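PDB 5WLH: LbaCas13a H328A (C2c2) from Lachnospiraceae bacterium NK4A179, which binds pre-crRNA, the precursor of its guide, and, as an RNA-targeting nuclease of the Cas13a family, cleaves RNA, probably preferring adenosine. Local coordinates for residues T1243-Y1248 with D1271-Y1276; G1120-W1125 with R1260-I1265; K1307-I1312 with K1318-K1323. One frame throughout, in Å; residues are numbered along the deposited sequence.

Contacts 1 and 2 share helix 1262-1273: residues 1260-1265 supply its start, packed against the long helix 1106-1145, and residues 1271-1276 take in its other end, which meets helix 1239-1250. Their centres lie about 10 Å apart, and they touch where Phe-1274 CZ comes 3.5 Å from Trp-1125 CD1. Contact 3, a beta hairpin, is joined to contact 1 by the salt bridge of Asp-1271 OD2 with Lys-1308 NZ, 2.8 Å long, and probably by a hydrogen bond from Arg-1272 NH1 to Met-1309 O, at 2.9 Å. Contacts 1 and 3 also meet the same nucleotide, A3 of chain B, whereas contact 2 comes no nearer than about 5 Å, nearest atoms, to the bound RNA.

Contact 1 (T1243-Y1248 with D1271-Y1276); sequences TELRNY and DRFFTY. With nucleotides of chain B.
The R-X4-H signature of HEPN ribonucleases begins in this sequence at Arg-1246, and Arg-1246 and its neighbour Leu-1245 are the residues that meet Phe-1273 here. The phenyl ring reaches toward helix 1239-1250 with CG anti to the backbone N (chi1 -160°). Leu-1245 CD2 approaches it obliquely, 3.9 Å from Phe-1273 CD1. Arg-1246 contributes only the base of its side chain: its CB lies at the ring edge, near the plane, 4.3 Å from Phe-1273 CE1. Beyond CB the arginine turns away from the ring, and its guanidinium group makes salt bridges with Glu-1250 and with Glu-1130 of helix 1106-1145.

The HEPN fold is an all-helical bundle around such a motif, and the pairing of helices 1239-1250 and 1262-1273 fits that plan; Ile-1126 of helix 1106-1145 touches both Arg-1246 and Phe-1273. On the other segment the aromatic packing continues, since Phe-1273 CD2 sits 4.0 Å above one face of the Phe-1274 ring, displaced toward its rim, while Tyr-1276 CZ lies at that ring's edge, in its plane.

Two residues before Phe-1273, the segment turns to the bound RNA. Asp-1271 OD1 accepts a hydrogen bond from O2' of A3 of chain B at 2.5 Å, so short that the exact length is doubtful. The same oxygen also accepts from the backbone N of Ala-1326, so two donors grip it.

Contact 2 (G1120-W1125 with R1260-I1265); sequences GQLINW and RSFLGI
Leu-1122 and Ile-1265 lie on two helical segments whose closest CA atoms are theirs, 8.6 Å apart. Residues 1120-1125 are a piece from within the long helix 1106-1145, whereas 1260-1265 lead through a short loop into the first turn of helix 1262-1273. Ser-1261 is the N-cap of that helix: its OG accepts from Gly-1264 N at 2.9 Å with an N-H...O angle of 145°, occupying an amide that the first turn cannot pair within the helix. The lack of a side chain at Gly-1264 leaves room for this hydroxyl.

Between the helices a single leucine does most of the touching. CG of Leu-1122 lies beside the backbone N and anti to the carbonyl carbon (chi1 -71°), which carries both methyls over to the other helix. Both meet one methyl of Ile-1265 from the same side: CG2 is 3.6 Å from Leu-1122 CD1 and 3.9 Å from Leu-1122 CD2, the two side chains crossing at about a right angle. Leu-1122 CD1 also reaches the edge of the Phe-1262 ring, near its plane, 4.3 Å from CE1. Tyr-1266 and Val-1269, further along helix 1262-1273, and Ile-1249 of helix 1239-1250 add to the packing around the leucine.

The interhelical contact is therefore wholly apolar, resting on shape and on the exclusion of water from buried methyls; the side-chain hydrogen bond, the serine cap, lies within one segment and helps to fix the helix start instead of joining the helices.

Contact 3 (K1307-I1312 with K1318-K1323); sequences KKMIGI and KIAKEK. With nucleotides of chain B.
Lys-1308 NZ is gripped by Glu-1238 and Asp-1271 through salt bridges, donates to a water at 3.0 Å and makes a weak bond to O2' of A3 of chain B. That water also accepts from Lys-1323 NZ, at 2.9 Å, and so bridges two like charges. The two lysines run side by side in the same direction, Lys-1308 CE 3.8 Å from Lys-1323 CG. Bent at chi3 (-85°), Lys-1323 brings NZ to the ribose, with weak bonds to O4' (3.0 Å) and O5' of A3. Replacing Lys-1323 by an alanine removes that amine and its methylenes, and would probably leave O4' and the bridging water without this donor and Ile-1310 CD1 with less to pack against.

Backbone bonds join the antiparallel strands at the hydrogen-bonded pairs Lys-1308 with Lys-1323 and Ile-1310 with Lys-1321. On the face opposite Lys-1308, Ile-1310 and Lys-1323, Met-1309 folds back, SD 3.6 Å from Glu-1322 CB and CE 3.6 Å from Ala-1320 CB.

This end of the hairpin belongs to a four-stranded antiparallel sheet with 1321-1330 as one outer strand; Lys-1308 and Ile-1310 touch Arg-1272 of helix 1262-1273, and Ile-1312 rests on helix 1239-1250.

Contact 1 (T1243-Y1248 with D1271-Y1276)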
loop_
_atom_site.group_PDB
_atom_site.type_symbol
_atom_site.label_atom_id
_atom_site.label_comp_id
_atom_site.label_asym_id
_atom_site.label_seq_id
_atom_site.Cartn_x
_atom_site.Cartn_y
_atom_site.Cartn_z
ATOM N N THR A 1243 -10.650 -19.369 -5.247
ATOM C CA THR A 1243 -11.360 -19.545 -3.983
ATOM C C THR A 1243 -10.529 -20.337 -2.990
ATOM O O THR A 1243 -10.446 -19.980 -1.806
ATOM C CB THR A 1243 -12.686 -20.266 -4.228
ATOM O OG1 THR A 1243 -13.442 -19.529 -5.185
ATOM C CG2 THR A 1243 -13.464 -20.382 -2.927
ATOM N N GLU A 1244 -9.902 -21.417 -3.460
ATOM C CA GLU A 1244 -9.070 -22.222 -2.578
ATOM C C GLU A 1244 -7.913 -21.408 -2.020
ATOM O O GLU A 1244 -7.601 -21.502 -0.827
ATOM C CB GLU A 1244 -8.547 -23.446 -3.324
ATOM C CG GLU A 1244 -7.614 -24.306 -2.483
ATOM C CD GLU A 1244 -7.558 -25.738 -2.976
ATOM O OE1 GLU A 1244 -8.508 -26.502 -2.699
ATOM O OE2 GLU A 1244 -6.574 -26.093 -3.658
ATOM N N LEU A 1245 -7.260 -20.612 -2.871
ATOM C CA LEU A 1245 -6.143 -19.795 -2.399
ATOM C C LEU A 1245 -6.621 -18.759 -1.381
ATOM O O LEU A 1245 -6.016 -18.581 -0.321
ATOM C CB LEU A 1245 -5.463 -19.128 -3.590
ATOM C CG LEU A 1245 -4.441 -18.033 -3.257
ATOM C CD1 LEU A 1245 -3.281 -18.621 -2.471
ATOM C CD2 LEU A 1245 -3.953 -17.384 -4.575
ATOM N N ARG A 1246 -7.720 -18.068 -1.689
ATOM C CA ARG A 1246 -8.282 -17.098 -0.761
ATOM C C ARG A 1246 -8.560 -17.743 0.589
ATOM O O ARG A 1246 -8.200 -17.207 1.646
ATOM C CB ARG A 1246 -9.568 -16.525 -1.371
ATOM C CG ARG A 1246 -10.239 -15.447 -0.551
ATOM C CD ARG A 1246 -11.438 -15.952 0.220
ATOM N NE ARG A 1246 -11.871 -14.958 1.200
ATOM C CZ ARG A 1246 -12.681 -13.945 0.920
ATOM N NH1 ARG A 1246 -13.161 -13.796 -0.315
ATOM N NH2 ARG A 1246 -13.011 -13.077 1.869
ATOM N N ASN A 1247 -9.196 -18.916 0.567
ATOM C CA ASN A 1247 -9.525 -19.586 1.817
ATOM C C ASN A 1247 -8.269 -20.026 2.539
ATOM O O ASN A 1247 -8.185 -19.922 3.768
ATOM C CB ASN A 1247 -10.429 -20.788 1.554
ATOM C CG ASN A 1247 -11.849 -20.392 1.191
ATOM O OD1 ASN A 1247 -12.303 -19.278 1.474
ATOM N ND2 ASN A 1247 -12.568 -21.318 0.578
ATOM N N TYR A 1248 -7.286 -20.534 1.789
ATOM C CA TYR A 1248 -6.039 -20.961 2.401
ATOM C C TYR A 1248 -5.434 -19.829 3.212
ATOM O O TYR A 1248 -5.045 -20.009 4.369
ATOM C CB TYR A 1248 -5.074 -21.431 1.317
ATOM C CG TYR A 1248 -3.802 -22.037 1.844
ATOM C CD1 TYR A 1248 -3.715 -23.394 2.105
ATOM C CD2 TYR A 1248 -2.686 -21.248 2.086
ATOM C CE1 TYR A 1248 -2.556 -23.946 2.583
ATOM C CE2 TYR A 1248 -1.529 -21.790 2.572
ATOM C CZ TYR A 1248 -1.467 -23.145 2.822
ATOM O OH TYR A 1248 -0.299 -23.696 3.309
ATOM N N ASP A 1271 0.832 -14.876 -9.833
ATOM C CA ASP A 1271 0.520 -15.613 -11.048
ATOM C C ASP A 1271 -0.930 -15.424 -11.461
ATOM O O ASP A 1271 -1.217 -15.225 -12.649
ATOM C CB ASP A 1271 0.815 -17.096 -10.861
ATOM C CG ASP A 1271 0.496 -17.891 -12.114
ATOM O OD1 ASP A 1271 1.383 -17.999 -12.996
ATOM O OD2 ASP A 1271 -0.651 -18.360 -12.232
ATOM N N ARG A 1272 -1.870 -15.471 -10.501
ATOM C CA ARG A 1272 -3.265 -15.506 -10.926
ATOM C C ARG A 1272 -4.289 -14.883 -9.987
ATOM O O ARG A 1272 -5.484 -15.007 -10.274
ATOM C CB ARG A 1272 -3.702 -16.960 -11.197
ATOM C CG ARG A 1272 -3.567 -17.914 -10.015
ATOM C CD ARG A 1272 -4.125 -19.281 -10.439
ATOM N NE ARG A 1272 -3.882 -20.351 -9.480
ATOM C CZ ARG A 1272 -4.200 -21.621 -9.728
ATOM N NH1 ARG A 1272 -4.756 -21.932 -10.896
ATOM N NH2 ARG A 1272 -3.974 -22.562 -8.824
ATOM N N PHE A 1273 -3.907 -14.222 -8.889
ATOM C CA PHE A 1273 -4.952 -13.631 -8.063
ATOM C C PHE A 1273 -5.417 -12.293 -8.626
ATOM O O PHE A 1273 -6.580 -11.911 -8.455
ATOM C CB PHE A 1273 -4.440 -13.475 -6.629
ATOM C CG PHE A 1273 -5.518 -13.328 -5.597
ATOM C CD1 PHE A 1273 -6.370 -14.383 -5.296
ATOM C CD2 PHE A 1273 -5.665 -12.124 -4.907
ATOM C CE1 PHE A 1273 -7.353 -14.242 -4.337
ATOM C CE2 PHE A 1273 -6.650 -11.986 -3.933
ATOM C CZ PHE A 1273 -7.481 -13.044 -3.642
ATOM N N PHE A 1274 -4.535 -11.578 -9.324
ATOM C CA PHE A 1274 -4.829 -10.255 -9.848
ATOM C C PHE A 1274 -4.867 -10.262 -11.369
ATOM O O PHE A 1274 -4.382 -9.349 -12.034
ATOM C CB PHE A 1274 -3.813 -9.248 -9.312
ATOM C CG PHE A 1274 -4.071 -8.880 -7.895
ATOM C CD1 PHE A 1274 -5.257 -8.226 -7.554
ATOM C CD2 PHE A 1274 -3.172 -9.205 -6.896
ATOM C CE1 PHE A 1274 -5.524 -7.885 -6.229
ATOM C CE2 PHE A 1274 -3.429 -8.861 -5.564
ATOM C CZ PHE A 1274 -4.598 -8.200 -5.234
ATOM N N THR A 1275 -5.513 -11.286 -11.934
ATOM C CA THR A 1275 -5.770 -11.285 -13.362
ATOM C C THR A 1275 -6.609 -10.097 -13.791
ATOM O O THR A 1275 -6.568 -9.703 -14.959
ATOM C CB THR A 1275 -6.497 -12.580 -13.743
ATOM O OG1 THR A 1275 -7.667 -12.704 -12.917
ATOM C CG2 THR A 1275 -5.592 -13.769 -13.494
ATOM N N TYR A 1276 -7.369 -9.498 -12.872
ATOM C CA TYR A 1276 -8.324 -8.487 -13.288
ATOM C C TYR A 1276 -7.727 -7.087 -13.428
ATOM O O TYR A 1276 -8.380 -6.218 -14.017
ATOM C CB TYR A 1276 -9.475 -8.474 -12.305
ATOM C CG TYR A 1276 -9.147 -7.891 -10.956
ATOM C CD1 TYR A 1276 -9.253 -6.521 -10.741
ATOM C CD2 TYR A 1276 -8.774 -8.706 -9.886
ATOM C CE1 TYR A 1276 -8.979 -5.958 -9.506
ATOM C CE2 TYR A 1276 -8.508 -8.143 -8.618
ATOM C CZ TYR A 1276 -8.617 -6.768 -8.456
ATOM O OH TYR A 1276 -8.389 -6.154 -7.243
ATOM P P A B 3 -1.797 -18.473 -21.380
ATOM O OP1 A B 3 -1.230 -17.102 -21.487
ATOM O OP2 A B 3 -1.684 -19.428 -22.512
ATOM O "O5'" A B 3 -1.183 -19.244 -20.139
ATOM C "C5'" A B 3 0.084 -18.909 -19.658
ATOM C "C4'" A B 3 0.068 -18.827 -18.162
ATOM O "O4'" A B 3 0.481 -20.112 -17.630
ATOM C "C3'" A B 3 1.072 -17.828 -17.616
ATOM O "O3'" A B 3 0.511 -16.533 -17.490
ATOM C "C2'" A B 3 1.520 -18.457 -16.314
ATOM O "O2'" A B 3 0.528 -18.269 -15.317
ATOM C "C1'" A B 3 1.513 -19.936 -16.700
ATOM N N9 A B 3 2.755 -20.359 -17.369
ATOM C C8 A B 3 2.872 -20.852 -18.659
ATOM N N7 A B 3 4.100 -21.179 -18.988
ATOM C C5 A B 3 4.835 -20.880 -17.843
ATOM C C6 A B 3 6.199 -21.015 -17.531
ATOM N N6 A B 3 7.096 -21.476 -18.407
ATOM N N1 A B 3 6.619 -20.646 -16.296
ATOM C C2 A B 3 5.707 -20.179 -15.433
ATOM N N3 A B 3 4.397 -20.013 -15.614
ATOM C C4 A B 3 4.021 -20.385 -16.843
#

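Contact 2 (G1120-W1125 with R1260-I1265)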
loop_
_atom_site.group_PDB
_atom_site.type_symbol
_atom_site.label_atom_id
_atom_site.label_comp_id
_atom_site.label_asym_id
_atom_site.label_seq_id
_atom_site.Cartn_x
_atom_site.Cartn_y
_atom_site.Cartn_z
ATOM N N GLY A 1120 -0.862 -10.389 6.700
ATOM C CA GLY A 1120 -1.795 -9.277 6.635
ATOM C C GLY A 1120 -1.876 -8.673 5.248
ATOM O O GLY A 1120 -2.950 -8.296 4.793
ATOM N N GLN A 1121 -0.745 -8.589 4.542
ATOM C CA GLN A 1121 -0.818 -8.054 3.189
ATOM C C GLN A 1121 -1.589 -9.001 2.277
ATOM O O GLN A 1121 -2.338 -8.567 1.401
ATOM C CB GLN A 1121 0.596 -7.805 2.646
ATOM C CG GLN A 1121 0.621 -7.307 1.192
ATOM C CD GLN A 1121 -0.085 -5.970 1.026
ATOM O OE1 GLN A 1121 0.326 -4.959 1.607
ATOM N NE2 GLN A 1121 -1.160 -5.960 0.230
ATOM N N LEU A 1122 -1.404 -10.307 2.465
ATOM C CA LEU A 1122 -2.181 -11.272 1.698
ATOM C C LEU A 1122 -3.674 -11.093 1.941
ATOM O O LEU A 1122 -4.462 -11.094 1.001
ATOM C CB LEU A 1122 -1.753 -12.689 2.056
ATOM C CG LEU A 1122 -0.354 -13.050 1.526
ATOM C CD1 LEU A 1122 0.111 -14.354 2.137
ATOM C CD2 LEU A 1122 -0.305 -13.115 -0.017
ATOM N N ILE A 1123 -4.073 -10.912 3.194
ATOM C CA ILE A 1123 -5.490 -10.718 3.481
ATOM C C ILE A 1123 -5.977 -9.384 2.928
ATOM O O ILE A 1123 -7.093 -9.282 2.412
ATOM C CB ILE A 1123 -5.745 -10.843 4.989
ATOM C CG1 ILE A 1123 -5.419 -12.282 5.440
ATOM C CG2 ILE A 1123 -7.253 -10.626 5.274
ATOM C CD1 ILE A 1123 -5.344 -12.450 6.956
ATOM N N ASN A 1124 -5.149 -8.345 3.024
ATOM C CA ASN A 1124 -5.475 -7.073 2.385
ATOM C C ASN A 1124 -5.791 -7.282 0.903
ATOM O O ASN A 1124 -6.818 -6.818 0.399
ATOM C CB ASN A 1124 -4.302 -6.110 2.594
ATOM C CG ASN A 1124 -4.550 -4.720 2.036
ATOM O OD1 ASN A 1124 -4.797 -4.550 0.847
ATOM N ND2 ASN A 1124 -4.407 -3.704 2.891
ATOM N N TRP A 1125 -4.925 -8.013 0.195
ATOM C CA TRP A 1125 -5.162 -8.289 -1.219
ATOM C C TRP A 1125 -6.459 -9.062 -1.430
ATOM O O TRP A 1125 -7.160 -8.848 -2.426
ATOM C CB TRP A 1125 -3.991 -9.084 -1.785
ATOM C CG TRP A 1125 -2.828 -8.220 -2.132
ATOM C CD1 TRP A 1125 -2.853 -6.896 -2.497
ATOM C CD2 TRP A 1125 -1.453 -8.625 -2.161
ATOM N NE1 TRP A 1125 -1.557 -6.458 -2.771
ATOM C CE2 TRP A 1125 -0.691 -7.506 -2.570
ATOM C CE3 TRP A 1125 -0.799 -9.828 -1.881
ATOM C CZ2 TRP A 1125 0.705 -7.555 -2.701
ATOM C CZ3 TRP A 1125 0.568 -9.888 -2.030
ATOM C CH2 TRP A 1125 1.313 -8.750 -2.427
ATOM N N ARG A 1260 2.939 -25.121 1.741
ATOM C CA ARG A 1260 3.542 -24.158 0.838
ATOM C C ARG A 1260 4.192 -23.061 1.663
ATOM O O ARG A 1260 3.937 -22.919 2.860
ATOM C CB ARG A 1260 2.520 -23.564 -0.136
ATOM C CG ARG A 1260 1.303 -22.956 0.522
ATOM C CD ARG A 1260 0.204 -22.719 -0.505
ATOM N NE ARG A 1260 -0.721 -23.843 -0.585
ATOM C CZ ARG A 1260 -1.842 -23.840 -1.298
ATOM N NH1 ARG A 1260 -2.180 -22.771 -2.002
ATOM N NH2 ARG A 1260 -2.625 -24.909 -1.307
ATOM N N SER A 1261 5.041 -22.293 1.003
ATOM C CA SER A 1261 5.805 -21.239 1.643
ATOM C C SER A 1261 5.127 -19.901 1.419
ATOM O O SER A 1261 4.249 -19.759 0.573
ATOM C CB SER A 1261 7.212 -21.190 1.070
ATOM O OG SER A 1261 7.113 -21.096 -0.336
ATOM N N PHE A 1262 5.560 -18.909 2.197
ATOM C CA PHE A 1262 5.180 -17.536 1.905
ATOM C C PHE A 1262 5.552 -17.163 0.475
ATOM O O PHE A 1262 4.759 -16.561 -0.243
ATOM C CB PHE A 1262 5.825 -16.595 2.925
ATOM C CG PHE A 1262 4.979 -16.402 4.159
ATOM C CD1 PHE A 1262 3.739 -15.778 4.067
ATOM C CD2 PHE A 1262 5.402 -16.863 5.394
ATOM C CE1 PHE A 1262 2.941 -15.590 5.192
ATOM C CE2 PHE A 1262 4.606 -16.683 6.536
ATOM C CZ PHE A 1262 3.377 -16.042 6.433
ATOM N N LEU A 1263 6.763 -17.518 0.033
ATOM C CA LEU A 1263 7.126 -17.223 -1.350
ATOM C C LEU A 1263 6.199 -17.915 -2.328
ATOM O O LEU A 1263 5.869 -17.358 -3.379
ATOM C CB LEU A 1263 8.569 -17.639 -1.630
ATOM C CG LEU A 1263 9.601 -16.615 -1.176
ATOM C CD1 LEU A 1263 10.969 -17.222 -1.393
ATOM C CD2 LEU A 1263 9.482 -15.308 -1.962
ATOM N N GLY A 1264 5.781 -19.140 -2.011
ATOM C CA GLY A 1264 4.889 -19.849 -2.911
ATOM C C GLY A 1264 3.506 -19.226 -2.963
ATOM O O GLY A 1264 2.859 -19.219 -4.012
ATOM N N ILE A 1265 3.028 -18.724 -1.826
ATOM C CA ILE A 1265 1.727 -18.064 -1.806
ATOM C C ILE A 1265 1.803 -16.742 -2.552
ATOM O O ILE A 1265 0.962 -16.450 -3.410
ATOM C CB ILE A 1265 1.246 -17.871 -0.362
ATOM C CG1 ILE A 1265 0.958 -19.225 0.294
ATOM C CG2 ILE A 1265 -0.047 -17.006 -0.338
ATOM C CD1 ILE A 1265 1.100 -19.205 1.822
#

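Contact 3 (K1307-I1312 with K1318-K1323)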
loop_
_atom_site.group_PDB
_atom_site.type_symbol
_atom_site.label_atom_id
_atom_site.label_comp_id
_atom_site.label_asym_id
_atom_site.label_seq_id
_atom_site.Cartn_x
_atom_site.Cartn_y
_atom_site.Cartn_z
ATOM N N LYS A 1307 4.571 -24.830 -10.323
ATOM C CA LYS A 1307 3.419 -25.611 -10.737
ATOM C C LYS A 1307 2.176 -25.044 -10.083
ATOM O O LYS A 1307 2.230 -24.501 -8.980
ATOM C CB LYS A 1307 3.552 -27.096 -10.337
ATOM C CG LYS A 1307 4.791 -27.800 -10.877
ATOM C CD LYS A 1307 4.701 -27.956 -12.382
ATOM C CE LYS A 1307 5.965 -28.575 -12.966
ATOM N NZ LYS A 1307 6.051 -28.298 -14.425
ATOM N N LYS A 1308 1.046 -25.214 -10.757
ATOM C CA LYS A 1308 -0.237 -24.875 -10.171
ATOM C C LYS A 1308 -1.279 -25.833 -10.721
ATOM O O LYS A 1308 -1.143 -26.339 -11.838
ATOM C CB LYS A 1308 -0.634 -23.428 -10.477
ATOM C CG LYS A 1308 -0.839 -23.147 -11.947
ATOM C CD LYS A 1308 -1.413 -21.732 -12.161
ATOM C CE LYS A 1308 -1.391 -21.352 -13.624
ATOM N NZ LYS A 1308 -2.084 -20.058 -13.920
ATOM N N MET A 1309 -2.318 -26.062 -9.934
ATOM C CA MET A 1309 -3.439 -26.860 -10.396
ATOM C C MET A 1309 -4.489 -25.978 -11.060
ATOM O O MET A 1309 -4.670 -24.807 -10.707
ATOM C CB MET A 1309 -4.066 -27.637 -9.238
ATOM C CG MET A 1309 -3.100 -28.565 -8.545
ATOM S SD MET A 1309 -2.322 -29.684 -9.711
ATOM C CE MET A 1309 -3.766 -30.505 -10.375
ATOM N N ILE A 1310 -5.161 -26.557 -12.052
ATOM C CA ILE A 1310 -6.339 -25.985 -12.688
ATOM C C ILE A 1310 -7.497 -26.892 -12.327
ATOM O O ILE A 1310 -7.494 -28.070 -12.703
ATOM C CB ILE A 1310 -6.180 -25.903 -14.212
ATOM C CG1 ILE A 1310 -4.857 -25.231 -14.587
ATOM C CG2 ILE A 1310 -7.375 -25.182 -14.835
ATOM C CD1 ILE A 1310 -4.769 -23.782 -14.167
ATOM N N GLY A 1311 -8.475 -26.364 -11.601
ATOM C CA GLY A 1311 -9.555 -27.179 -11.090
ATOM C C GLY A 1311 -9.249 -27.723 -9.703
ATOM O O GLY A 1311 -8.104 -27.779 -9.261
ATOM N N ILE A 1312 -10.310 -28.127 -9.007
ATOM C CA ILE A 1312 -10.212 -28.670 -7.656
ATOM C C ILE A 1312 -10.900 -30.029 -7.635
ATOM O O ILE A 1312 -12.065 -30.143 -8.033
ATOM C CB ILE A 1312 -10.847 -27.732 -6.613
ATOM C CG1 ILE A 1312 -10.152 -26.374 -6.623
ATOM C CG2 ILE A 1312 -10.758 -28.348 -5.224
ATOM C CD1 ILE A 1312 -8.782 -26.418 -6.011
ATOM N N LYS A 1318 -12.620 -35.425 -9.919
ATOM C CA LYS A 1318 -11.208 -35.642 -10.224
ATOM C C LYS A 1318 -10.859 -35.124 -11.625
ATOM O O LYS A 1318 -10.695 -35.905 -12.562
ATOM C CB LYS A 1318 -10.863 -37.132 -10.096
ATOM C CG LYS A 1318 -9.373 -37.441 -9.936
ATOM C CD LYS A 1318 -8.747 -37.910 -11.248
ATOM C CE LYS A 1318 -9.631 -38.934 -11.950
ATOM N NZ LYS A 1318 -9.201 -39.185 -13.351
ATOM N N ILE A 1319 -10.750 -33.804 -11.773
ATOM C CA ILE A 1319 -10.493 -33.224 -13.089
ATOM C C ILE A 1319 -9.409 -32.156 -13.013
ATOM O O ILE A 1319 -9.188 -31.410 -13.975
ATOM C CB ILE A 1319 -11.783 -32.649 -13.703
ATOM C CG1 ILE A 1319 -12.605 -31.913 -12.643
ATOM C CG2 ILE A 1319 -12.592 -33.758 -14.362
ATOM C CD1 ILE A 1319 -13.966 -31.451 -13.136
ATOM N N ALA A 1320 -8.717 -32.080 -11.880
ATOM C CA ALA A 1320 -7.655 -31.098 -11.708
ATOM C C ALA A 1320 -6.430 -31.512 -12.520
ATOM O O ALA A 1320 -5.932 -32.633 -12.374
ATOM C CB ALA A 1320 -7.302 -30.947 -10.232
ATOM N N LYS A 1321 -5.958 -30.613 -13.377
ATOM C CA LYS A 1321 -4.735 -30.795 -14.143
ATOM C C LYS A 1321 -3.688 -29.782 -13.686
ATOM O O LYS A 1321 -4.019 -28.681 -13.231
ATOM C CB LYS A 1321 -4.992 -30.636 -15.645
ATOM C CG LYS A 1321 -6.050 -31.587 -16.218
ATOM C CD LYS A 1321 -5.433 -32.867 -16.778
ATOM C CE LYS A 1321 -6.245 -33.405 -17.958
ATOM N NZ LYS A 1321 -6.130 -34.887 -18.120
ATOM N N GLU A 1322 -2.423 -30.168 -13.799
ATOM C CA GLU A 1322 -1.306 -29.349 -13.348
ATOM C C GLU A 1322 -0.661 -28.618 -14.517
ATOM O O GLU A 1322 -0.608 -29.126 -15.639
ATOM C CB GLU A 1322 -0.262 -30.213 -12.638
ATOM C CG GLU A 1322 0.708 -29.431 -11.774
ATOM C CD GLU A 1322 1.841 -30.290 -11.256
ATOM O OE1 GLU A 1322 2.530 -30.927 -12.086
ATOM O OE2 GLU A 1322 2.041 -30.319 -10.020
ATOM N N LYS A 1323 -0.155 -27.417 -14.249
ATOM C CA LYS A 1323 0.511 -26.665 -15.298
ATOM C C LYS A 1323 1.541 -25.739 -14.668
ATOM O O LYS A 1323 1.651 -25.647 -13.446
ATOM C CB LYS A 1323 -0.503 -25.917 -16.166
ATOM C CG LYS A 1323 -0.994 -24.605 -15.593
ATOM C CD LYS A 1323 -1.751 -23.802 -16.651
ATOM C CE LYS A 1323 -0.810 -22.989 -17.514
ATOM N NZ LYS A 1323 -1.538 -22.172 -18.514
ATOM P P A B 3 -1.797 -18.473 -21.380
ATOM O OP1 A B 3 -1.230 -17.102 -21.487
ATOM O OP2 A B 3 -1.684 -19.428 -22.512
ATOM O "O5'" A B 3 -1.183 -19.244 -20.139
ATOM C "C5'" A B 3 0.084 -18.909 -19.658
ATOM C "C4'" A B 3 0.068 -18.827 -18.162
ATOM O "O4'" A B 3 0.481 -20.112 -17.630
ATOM C "C3'" A B 3 1.072 -17.828 -17.616
ATOM O "O3'" A B 3 0.511 -16.533 -17.490
ATOM C "C2'" A B 3 1.520 -18.457 -16.314
ATOM O "O2'" A B 3 0.528 -18.269 -15.317
ATOM C "C1'" A B 3 1.513 -19.936 -16.700
ATOM N N9 A B 3 2.755 -20.359 -17.369
ATOM C C8 A B 3 2.872 -20.852 -18.659
ATOM N N7 A B 3 4.100 -21.179 -18.988
ATOM C C5 A B 3 4.835 -20.880 -17.843
ATOM C C6 A B 3 6.199 -21.015 -17.531
ATOM N N6 A B 3 7.096 -21.476 -18.407
ATOM N N1 A B 3 6.619 -20.646 -16.296
ATOM C C2 A B 3 5.707 -20.179 -15.433
ATOM N N3 A B 3 4.397 -20.013 -15.614
ATOM C C4 A B 3 4.021 -20.385 -16.843
HETATM O O HOH W 1 -3.036 -20.371 -16.764
#